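Local coordinates for CADD-like protein of unknown function (Nostoc punctiforme, PDB 3B5O) that is of unknown function but, as a CADD-like member of the heme-oxygenase-like superfamily, is possibly an oxidoreductase, at residues Thr89-Leu99 / Leu172-Leu180; Ala42-Ile50 / Val109-Thr120. All coordinates share one frame; numbering follows the deposited sequence.

Contact 1: Thr89-Leu99 / Leu172-Leu180; sequences TTGGISHYTLL and LQYFFSKHL
His-95 and His-179 meet as an offset edge-to-face pair, their planes at 78° and their centroids 5.0 Å apart, with the edge of His-179 turned toward the face of His-95. His-179 CE1 stands over that face, displaced toward the rim. Phe-175 completes an aromatic cluster: its edge also points toward the face of His-95, in a second offset edge-to-face pair, and Phe-175 CE1 comes within 3.8 Å of His-95 CB. Over one face of the Phe-175 ring lies the carbonyl oxygen of His-95. The cluster sits between two helices of an all-helical fold, where the axes of 95-99 and 172-180 run at 131° between their N-to-C directions.

At the edge of the imidazole, Lys-178 NZ donates to His-95 NE2 over 3.1 Å, somewhat tilted from the ring plane. Lys-178 CG is wedged between its own backbone N and carbonyl carbon (chi1 74°), and a bend further along the chain brings the amine round to the ring. The same nitrogen ends 2.8 Å from Thr-89 OG1 and lies beside Thr-90 CG2, which also touches the edge of the Tyr-174 ring. On its other nitrogen, ND1, His-95 has a weak hydrogen bond with Glu-85, so both ring nitrogens have a partner, the second a weak one.

Further along, the contact turns apolar. Leu-98 CB faces Phe-175 CB, Leu-99 CB approaches Phe-175 CE2, and Leu-99 CD1 meets Leu-172 CD1 at 4.1 Å. Leu-172 CD1 also lies against the backbone of Leu-98 and Leu-99. Back in the cluster, the rotation of the His-179 ring is fixed by its own helix: ND1 gives a nearly straight bond of 2.9 Å to Phe-175 O, with the acceptor in the ring plane.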
loop_
_atom_site.group_PDB
_atom_site.type_symbol
_atom_site.label_atom_id
_atom_site.label_comp_id
_atom_site.label_asym_id
_atom_site.label_seq_id
_atom_site.Cartn_x
_atom_site.Cartn_y
_atom_site.Cartn_z
ATOM N N THR A 89 -0.708 18.313 -3.558
ATOM C CA THR A 89 0.340 18.584 -4.562
ATOM C C THR A 89 -0.102 18.201 -5.978
ATOM O O THR A 89 0.708 18.233 -6.914
ATOM C CB THR A 89 1.641 17.841 -4.216
ATOM O OG1 THR A 89 1.469 16.435 -4.424
ATOM C CG2 THR A 89 2.050 18.108 -2.771
ATOM N N THR A 90 -1.375 17.836 -6.137
ATOM C CA THR A 90 -1.923 17.400 -7.413
ATOM C C THR A 90 -3.234 18.140 -7.700
ATOM O O THR A 90 -4.226 17.549 -8.146
ATOM C CB THR A 90 -2.113 15.871 -7.451
ATOM O OG1 THR A 90 -2.808 15.443 -6.276
ATOM C CG2 THR A 90 -0.754 15.157 -7.507
ATOM N N GLY A 91 -3.230 19.442 -7.417
ATOM C CA GLY A 91 -4.356 20.316 -7.720
ATOM C C GLY A 91 -5.647 20.063 -6.971
ATOM O O GLY A 91 -6.728 20.467 -7.414
ATOM N N GLY A 92 -5.559 19.385 -5.828
ATOM C CA GLY A 92 -6.753 19.040 -5.061
ATOM C C GLY A 92 -7.389 17.701 -5.439
ATOM O O GLY A 92 -8.397 17.306 -4.849
ATOM N N ILE A 93 -6.811 17.005 -6.419
ATOM C CA ILE A 93 -7.312 15.703 -6.844
ATOM C C ILE A 93 -6.560 14.630 -6.044
ATOM O O ILE A 93 -5.331 14.569 -6.049
ATOM C CB ILE A 93 -7.073 15.453 -8.344
ATOM C CG1 ILE A 93 -7.670 16.583 -9.196
ATOM C CG2 ILE A 93 -7.656 14.121 -8.757
ATOM C CD1 ILE A 93 -7.274 16.482 -10.665
ATOM N N SER A 94 -7.301 13.796 -5.333
ATOM C CA SER A 94 -6.658 12.750 -4.549
ATOM C C SER A 94 -5.912 11.748 -5.416
ATOM O O SER A 94 -6.264 11.498 -6.578
ATOM C CB SER A 94 -7.682 11.987 -3.711
ATOM O OG SER A 94 -8.524 11.181 -4.514
ATOM N N HIS A 95 -4.892 11.142 -4.823
ATOM C CA HIS A 95 -4.185 10.041 -5.480
ATOM C C HIS A 95 -5.115 8.909 -5.873
ATOM O O HIS A 95 -4.992 8.347 -6.965
ATOM C CB HIS A 95 -3.034 9.556 -4.593
ATOM C CG HIS A 95 -1.909 10.537 -4.481
ATOM N ND1 HIS A 95 -0.828 10.340 -3.646
ATOM C CD2 HIS A 95 -1.690 11.718 -5.104
ATOM C CE1 HIS A 95 0.003 11.357 -3.761
ATOM N NE2 HIS A 95 -0.492 12.206 -4.642
ATOM N N TYR A 96 -6.075 8.579 -5.009
ATOM C CA TYR A 96 -7.069 7.574 -5.313
ATOM C C TYR A 96 -7.842 7.926 -6.578
ATOM O O TYR A 96 -8.028 7.097 -7.465
ATOM C CB TYR A 96 -8.027 7.367 -4.120
ATOM C CG TYR A 96 -9.202 6.515 -4.469
ATOM C CD1 TYR A 96 -9.081 5.127 -4.571
ATOM C CD2 TYR A 96 -10.420 7.081 -4.790
ATOM C CE1 TYR A 96 -10.143 4.357 -4.902
ATOM C CE2 TYR A 96 -11.489 6.317 -5.160
ATOM C CZ TYR A 96 -11.355 4.937 -5.228
ATOM O OH TYR A 96 -12.434 4.176 -5.567
ATOM N N THR A 97 -8.301 9.166 -6.662
ATOM C CA THR A 97 -9.071 9.586 -7.814
ATOM C C THR A 97 -8.257 9.554 -9.098
ATOM O O THR A 97 -8.790 9.150 -10.140
ATOM C CB THR A 97 -9.680 10.959 -7.552
ATOM O OG1 THR A 97 -10.688 10.792 -6.558
ATOM C CG2 THR A 97 -10.303 11.535 -8.829
ATOM N N LEU A 98 -6.991 9.949 -9.026
ATOM C CA LEU A 98 -6.117 9.887 -10.212
ATOM C C LEU A 98 -6.025 8.454 -10.729
ATOM O O LEU A 98 -6.120 8.202 -11.920
ATOM C CB LEU A 98 -4.737 10.444 -9.913
ATOM C CG LEU A 98 -4.650 11.945 -9.628
ATOM C CD1 LEU A 98 -3.253 12.318 -9.156
ATOM C CD2 LEU A 98 -5.036 12.775 -10.876
ATOM N N LEU A 99 -5.833 7.508 -9.823
ATOM C CA LEU A 99 -5.807 6.111 -10.219
ATOM C C LEU A 99 -7.147 5.654 -10.783
ATOM O O LEU A 99 -7.212 5.056 -11.869
ATOM C CB LEU A 99 -5.399 5.228 -9.027
ATOM C CG LEU A 99 -5.415 3.723 -9.269
ATOM C CD1 LEU A 99 -4.410 3.338 -10.359
ATOM C CD2 LEU A 99 -5.104 2.987 -7.950
ATOM N N LEU A 172 -2.570 9.687 -15.421
ATOM C CA LEU A 172 -2.155 8.452 -14.757
ATOM C C LEU A 172 -0.649 8.256 -14.901
ATOM O O LEU A 172 0.002 7.847 -13.944
ATOM C CB LEU A 172 -2.930 7.252 -15.305
ATOM C CG LEU A 172 -2.715 5.909 -14.594
ATOM C CD1 LEU A 172 -3.081 6.025 -13.116
ATOM C CD2 LEU A 172 -3.504 4.798 -15.260
ATOM N N GLN A 173 -0.097 8.573 -16.070
ATOM C CA GLN A 173 1.356 8.517 -16.260
ATOM C C GLN A 173 2.109 9.483 -15.333
ATOM O O GLN A 173 3.207 9.163 -14.866
ATOM C CB GLN A 173 1.730 8.785 -17.724
ATOM C CG GLN A 173 3.219 8.617 -18.035
ATOM C CD GLN A 173 3.755 7.249 -17.641
ATOM O OE1 GLN A 173 4.604 7.133 -16.756
ATOM N NE2 GLN A 173 3.245 6.209 -18.282
ATOM N N TYR A 174 1.531 10.657 -15.073
ATOM C CA TYR A 174 2.120 11.603 -14.112
ATOM C C TYR A 174 2.048 11.070 -12.683
ATOM O O TYR A 174 3.036 11.147 -11.937
ATOM C CB TYR A 174 1.447 12.992 -14.154
ATOM C CG TYR A 174 1.950 13.893 -13.039
ATOM C CD1 TYR A 174 3.133 14.614 -13.180
ATOM C CD2 TYR A 174 1.268 13.986 -11.825
ATOM C CE1 TYR A 174 3.611 15.425 -12.154
ATOM C CE2 TYR A 174 1.740 14.787 -10.791
ATOM C CZ TYR A 174 2.910 15.506 -10.960
ATOM O OH TYR A 174 3.384 16.298 -9.936
ATOM N N PHE A 175 0.877 10.568 -12.294
ATOM C CA PHE A 175 0.714 9.887 -10.999
ATOM C C PHE A 175 1.834 8.866 -10.770
ATOM O O PHE A 175 2.445 8.836 -9.697
ATOM C CB PHE A 175 -0.671 9.216 -10.899
ATOM C CG PHE A 175 -0.821 8.271 -9.723
ATOM C CD1 PHE A 175 -0.839 8.757 -8.419
ATOM C CD2 PHE A 175 -0.950 6.897 -9.928
ATOM C CE1 PHE A 175 -0.974 7.887 -7.335
ATOM C CE2 PHE A 175 -1.088 6.013 -8.849
ATOM C CZ PHE A 175 -1.108 6.512 -7.554
ATOM N N PHE A 176 2.111 8.041 -11.778
ATOM C CA PHE A 176 3.173 7.045 -11.663
ATOM C C PHE A 176 4.569 7.679 -11.600
ATOM O O PHE A 176 5.388 7.315 -10.751
ATOM C CB PHE A 176 3.099 6.053 -12.827
ATOM C CG PHE A 176 1.940 5.100 -12.756
ATOM C CD1 PHE A 176 1.508 4.574 -11.541
ATOM C CD2 PHE A 176 1.316 4.672 -13.914
ATOM C CE1 PHE A 176 0.440 3.671 -11.497
ATOM C CE2 PHE A 176 0.267 3.777 -13.874
ATOM C CZ PHE A 176 -0.176 3.277 -12.664
ATOM N N SER A 177 4.835 8.633 -12.487
ATOM C CA SER A 177 6.161 9.262 -12.549
ATOM C C SER A 177 6.517 10.063 -11.298
ATOM O O SER A 177 7.681 10.064 -10.877
ATOM C CB SER A 177 6.282 10.143 -13.797
ATOM O OG SER A 177 6.317 9.335 -14.964
ATOM N N LYS A 178 5.529 10.722 -10.684
ATOM C CA LYS A 178 5.786 11.505 -9.467
ATOM C C LYS A 178 6.240 10.631 -8.301
ATOM O O LYS A 178 6.939 11.107 -7.406
ATOM C CB LYS A 178 4.575 12.371 -9.058
ATOM C CG LYS A 178 3.375 11.633 -8.428
ATOM C CD LYS A 178 2.414 12.598 -7.683
ATOM C CE LYS A 178 2.897 12.908 -6.260
ATOM N NZ LYS A 178 2.013 13.879 -5.519
ATOM N N HIS A 179 5.848 9.360 -8.314
ATOM C CA HIS A 179 6.227 8.426 -7.262
ATOM C C HIS A 179 7.464 7.596 -7.606
ATOM O O HIS A 179 8.180 7.170 -6.705
ATOM C CB HIS A 179 5.071 7.474 -6.971
ATOM C CG HIS A 179 3.934 8.099 -6.221
ATOM N ND1 HIS A 179 2.872 8.710 -6.854
ATOM C CD2 HIS A 179 3.679 8.177 -4.894
ATOM C CE1 HIS A 179 2.019 9.154 -5.947
ATOM N NE2 HIS A 179 2.486 8.843 -4.750
ATOM N N LEU A 180 7.707 7.351 -8.891
ATOM C CA LEU A 180 8.711 6.356 -9.305
ATOM C C LEU A 180 9.929 6.916 -10.040
ATOM O O LEU A 180 10.963 6.240 -10.119
ATOM C CB LEU A 180 8.049 5.287 -10.174
ATOM C CG LEU A 180 6.990 4.419 -9.490
ATOM C CD1 LEU A 180 6.430 3.421 -10.488
ATOM C CD2 LEU A 180 7.576 3.705 -8.272
#

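Contact 2: Ala42-Ile50 / Val109-Thr120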
loop_
_atom_site.group_PDB
_atom_site.type_symbol
_atom_site.label_atom_id
_atom_site.label_comp_id
_atom_site.label_asym_id
_atom_site.label_seq_id
_atom_site.Cartn_x
_atom_site.Cartn_y
_atom_site.Cartn_z
ATOM N N ALA A 42 -8.169 -7.077 -14.460
ATOM C CA ALA A 42 -9.005 -5.921 -14.141
ATOM C C ALA A 42 -9.622 -6.070 -12.749
ATOM O O ALA A 42 -9.697 -5.087 -11.999
ATOM C CB ALA A 42 -10.098 -5.739 -15.212
ATOM N N TYR A 43 -10.055 -7.279 -12.402
ATOM C CA TYR A 43 -10.578 -7.575 -11.064
ATOM C C TYR A 43 -9.535 -7.287 -10.007
ATOM O O TYR A 43 -9.843 -6.679 -8.969
ATOM C CB TYR A 43 -11.035 -9.030 -10.966
ATOM C CG TYR A 43 -11.327 -9.508 -9.579
ATOM C CD1 TYR A 43 -12.567 -9.293 -8.995
ATOM C CD2 TYR A 43 -10.346 -10.115 -8.809
ATOM C CE1 TYR A 43 -12.833 -9.710 -7.692
ATOM C CE2 TYR A 43 -10.608 -10.541 -7.525
ATOM C CZ TYR A 43 -11.848 -10.338 -6.962
ATOM O OH TYR A 43 -12.143 -10.735 -5.671
ATOM N N VAL A 44 -8.302 -7.726 -10.234
ATOM C CA VAL A 44 -7.241 -7.430 -9.290
ATOM C C VAL A 44 -7.099 -5.903 -9.090
ATOM O O VAL A 44 -6.957 -5.433 -7.965
ATOM C CB VAL A 44 -5.882 -8.043 -9.748
ATOM C CG1 VAL A 44 -4.711 -7.492 -8.909
ATOM C CG2 VAL A 44 -5.953 -9.576 -9.723
HETATM N N MSE A 45 -7.120 -5.135 -10.176
HETATM C CA MSE A 45 -6.961 -3.697 -10.090
HETATM C C MSE A 45 -8.135 -3.011 -9.398
HETATM O O MSE A 45 -7.934 -2.054 -8.654
HETATM C CB MSE A 45 -6.733 -3.084 -11.477
HETATM C CG MSE A 45 -5.312 -3.330 -12.041
HETATM SE SE MSE A 45 -3.889 -2.849 -10.793
HETATM C CE MSE A 45 -4.514 -1.079 -10.540
ATOM N N GLN A 46 -9.333 -3.522 -9.600
ATOM C CA GLN A 46 -10.490 -3.002 -8.884
ATOM C C GLN A 46 -10.320 -3.195 -7.384
ATOM O O GLN A 46 -10.549 -2.280 -6.591
ATOM C CB GLN A 46 -11.753 -3.716 -9.309
ATOM C CG GLN A 46 -12.223 -3.404 -10.719
ATOM C CD GLN A 46 -13.386 -4.275 -11.132
ATOM O OE1 GLN A 46 -13.476 -5.445 -10.762
ATOM N NE2 GLN A 46 -14.314 -3.689 -11.895
ATOM N N GLN A 47 -9.952 -4.400 -6.983
ATOM C CA GLN A 47 -9.712 -4.662 -5.557
ATOM C C GLN A 47 -8.536 -3.883 -5.008
ATOM O O GLN A 47 -8.610 -3.326 -3.899
ATOM C CB GLN A 47 -9.525 -6.158 -5.309
ATOM C CG GLN A 47 -10.799 -6.917 -5.528
ATOM C CD GLN A 47 -11.901 -6.523 -4.532
ATOM O OE1 GLN A 47 -11.661 -6.423 -3.332
ATOM N NE2 GLN A 47 -13.122 -6.286 -5.046
ATOM N N TYR A 48 -7.448 -3.841 -5.767
ATOM C CA TYR A 48 -6.282 -3.097 -5.329
ATOM C C TYR A 48 -6.652 -1.653 -5.004
ATOM O O TYR A 48 -6.201 -1.104 -4.005
ATOM C CB TYR A 48 -5.156 -3.122 -6.363
ATOM C CG TYR A 48 -4.116 -2.124 -6.014
ATOM C CD1 TYR A 48 -3.188 -2.381 -5.010
ATOM C CD2 TYR A 48 -4.147 -0.851 -6.573
ATOM C CE1 TYR A 48 -2.280 -1.386 -4.634
ATOM C CE2 TYR A 48 -3.241 0.103 -6.224
ATOM C CZ TYR A 48 -2.334 -0.152 -5.251
ATOM O OH TYR A 48 -1.445 0.851 -4.908
ATOM N N SER A 49 -7.470 -1.043 -5.847
ATOM C CA SER A 49 -7.780 0.364 -5.697
ATOM C C SER A 49 -8.374 0.734 -4.337
ATOM O O SER A 49 -8.272 1.881 -3.906
ATOM C CB SER A 49 -8.697 0.822 -6.823
ATOM O OG SER A 49 -10.023 0.377 -6.661
ATOM N N ILE A 50 -9.005 -0.221 -3.683
ATOM C CA ILE A 50 -9.609 0.022 -2.387
ATOM C C ILE A 50 -8.532 0.354 -1.365
ATOM O O ILE A 50 -8.757 1.130 -0.438
ATOM C CB ILE A 50 -10.438 -1.198 -1.947
ATOM C CG1 ILE A 50 -11.625 -1.394 -2.884
ATOM C CG2 ILE A 50 -10.925 -1.085 -0.479
ATOM C CD1 ILE A 50 -12.372 -2.701 -2.735
ATOM N N VAL A 109 -12.545 0.358 -17.173
ATOM C CA VAL A 109 -12.643 -0.429 -15.948
ATOM C C VAL A 109 -13.073 0.538 -14.868
ATOM O O VAL A 109 -12.321 1.438 -14.499
ATOM C CB VAL A 109 -11.301 -1.100 -15.566
ATOM C CG1 VAL A 109 -11.379 -1.741 -14.168
ATOM C CG2 VAL A 109 -10.921 -2.147 -16.600
ATOM N N ALA A 110 -14.301 0.358 -14.403
ATOM C CA ALA A 110 -14.848 1.149 -13.313
ATOM C C ALA A 110 -14.379 0.530 -11.999
ATOM O O ALA A 110 -14.520 -0.686 -11.824
ATOM C CB ALA A 110 -16.366 1.135 -13.388
ATOM N N VAL A 111 -13.771 1.335 -11.121
ATOM C CA VAL A 111 -13.382 0.848 -9.785
ATOM C C VAL A 111 -14.058 1.570 -8.623
ATOM O O VAL A 111 -14.090 1.047 -7.520
ATOM C CB VAL A 111 -11.836 0.906 -9.505
ATOM C CG1 VAL A 111 -11.043 0.281 -10.642
ATOM C CG2 VAL A 111 -11.368 2.321 -9.241
ATOM N N LYS A 112 -14.596 2.758 -8.881
ATOM C CA LYS A 112 -15.387 3.424 -7.873
ATOM C C LYS A 112 -16.602 2.559 -7.588
ATOM O O LYS A 112 -17.119 1.854 -8.464
ATOM C CB LYS A 112 -15.760 4.844 -8.310
ATOM C CG LYS A 112 -14.565 5.793 -8.279
ATOM C CD LYS A 112 -14.897 7.172 -8.850
ATOM N N ASN A 113 -17.016 2.571 -6.336
ATOM C CA ASN A 113 -18.058 1.697 -5.871
ATOM C C ASN A 113 -17.705 0.218 -6.067
ATOM O O ASN A 113 -18.579 -0.595 -6.356
ATOM C CB ASN A 113 -19.387 2.043 -6.544
ATOM C CG ASN A 113 -19.896 3.423 -6.165
ATOM O OD1 ASN A 113 -19.574 3.956 -5.104
ATOM N ND2 ASN A 113 -20.708 4.007 -7.042
ATOM N N THR A 114 -16.416 -0.121 -5.947
ATOM C CA THR A 114 -15.995 -1.540 -5.836
ATOM C C THR A 114 -16.186 -1.995 -4.356
ATOM O O THR A 114 -15.660 -1.301 -3.482
ATOM C CB THR A 114 -14.494 -1.718 -6.274
ATOM O OG1 THR A 114 -14.295 -1.306 -7.642
ATOM C CG2 THR A 114 -14.059 -3.176 -6.143
HETATM N N MSE A 115 -16.950 -3.073 -4.048
HETATM C CA MSE A 115 -17.034 -3.578 -2.670
HETATM C C MSE A 115 -15.833 -4.499 -2.485
HETATM O O MSE A 115 -15.482 -5.274 -3.386
HETATM C CB MSE A 115 -18.308 -4.387 -2.378
HETATM C CG MSE A 115 -19.566 -3.560 -2.166
HETATM SE SE MSE A 115 -19.491 -2.329 -0.706
HETATM C CE MSE A 115 -19.578 -3.260 0.490
ATOM N N PRO A 116 -15.226 -4.449 -1.308
ATOM C CA PRO A 116 -14.149 -5.389 -1.031
ATOM C C PRO A 116 -14.603 -6.832 -1.144
ATOM O O PRO A 116 -15.699 -7.201 -0.693
ATOM C CB PRO A 116 -13.736 -5.077 0.395
ATOM C CG PRO A 116 -14.407 -3.881 0.782
ATOM C CD PRO A 116 -15.514 -3.581 -0.156
ATOM N N SER A 117 -13.734 -7.629 -1.756
ATOM C CA SER A 117 -13.909 -9.056 -1.797
ATOM C C SER A 117 -13.698 -9.698 -0.422
ATOM O O SER A 117 -13.319 -9.034 0.547
ATOM C CB SER A 117 -12.927 -9.650 -2.807
ATOM O OG SER A 117 -11.595 -9.520 -2.309
ATOM N N VAL A 118 -13.894 -11.007 -0.331
ATOM C CA VAL A 118 -13.542 -11.702 0.899
ATOM C C VAL A 118 -12.108 -11.348 1.308
ATOM O O VAL A 118 -11.853 -11.027 2.470
ATOM C CB VAL A 118 -13.707 -13.233 0.761
ATOM C CG1 VAL A 118 -13.171 -13.976 1.955
ATOM C CG2 VAL A 118 -15.201 -13.618 0.552
ATOM N N ALA A 119 -11.170 -11.475 0.366
ATOM C CA ALA A 119 -9.755 -11.211 0.686
ATOM C C ALA A 119 -9.507 -9.759 1.103
ATOM O O ALA A 119 -8.775 -9.493 2.055
ATOM C CB ALA A 119 -8.853 -11.554 -0.497
ATOM N N THR A 120 -10.083 -8.813 0.379
ATOM C CA THR A 120 -9.869 -7.407 0.694
ATOM C C THR A 120 -10.523 -7.017 2.011
ATOM O O THR A 120 -9.935 -6.274 2.812
ATOM C CB THR A 120 -10.296 -6.534 -0.452
ATOM O OG1 THR A 120 -9.616 -6.999 -1.634
ATOM C CG2 THR A 120 -9.968 -5.051 -0.196
HETATM O O HOH W 1 -12.123 1.514 -5.301
#
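Gln-47 reaches from helix 38-68 into the loop before helix 118-131, and its amide is gripped by that loop and by the helix start. Its CB lies 3.8 Å from Thr-120 OG1. CG is anti to its own carbonyl carbon (chi1 -68°) and rests over one face of the Tyr-43 ring; the bend that follows swings CD up to Ser-117. There OE1 accepts twice: from Thr-120 OG1 at 2.7 Å, on a lone pair in the carbonyl plane, and from Ser-117 N at 2.9 Å, which comes from above that plane. NE2 gives a nearly straight bond (173°) to Met-115 O, in the amide plane, and touches Thr-114 CG2. Shortened to an alanine, this position would probably leave Met-115 O, Ser-117 N and Thr-120 OG1 without these mates and open a gap beside Thr-114.

Ser-117 is the N-cap of helix 118-131, its OG accepting from Thr-120 N. Tyr-43 OH packs on Ser-117 CB, and both hydroxyls bond to Glu-228 of helix 204-230.

Next to it in the helix, Gln-46 NE2 donates to Ala-110 O at 3.0 Å, while Gln-46 CG lies against Val-109 CG1 and Val-111 CG1. A water donates to both Ser-49 OG and Val-111 O. Ile-50 CD1 covers the Pro-116 backbone, 3.6 Å from its N.

The loop is thus fastened mainly through its backbone: two glutamine amides and a water take up the peptide groups of Ala-110, Val-111, Met-115 and Ser-117, with apolar contacts between them.

The two contacts interleave along the chain: residues 42-50 come first, then 89-99, 109-120 and 172-180. Helix 95-107 connects them, since its beginning belongs to contact 1 and the loop following its end belongs to contact 2. Their centres are about 19 Å apart, yet they touch. Tyr-96 CE1 of contact 1 packs 3.3 Å from Ser-49 O of contact 2, and Leu-99 CD2 lies 3.8 Å from Tyr-48 CE2. Helix 95-107 therefore lies between helix 170-180 and helix 38-68, and the two contacts tie segments far apart in sequence to one another across helix 95-107.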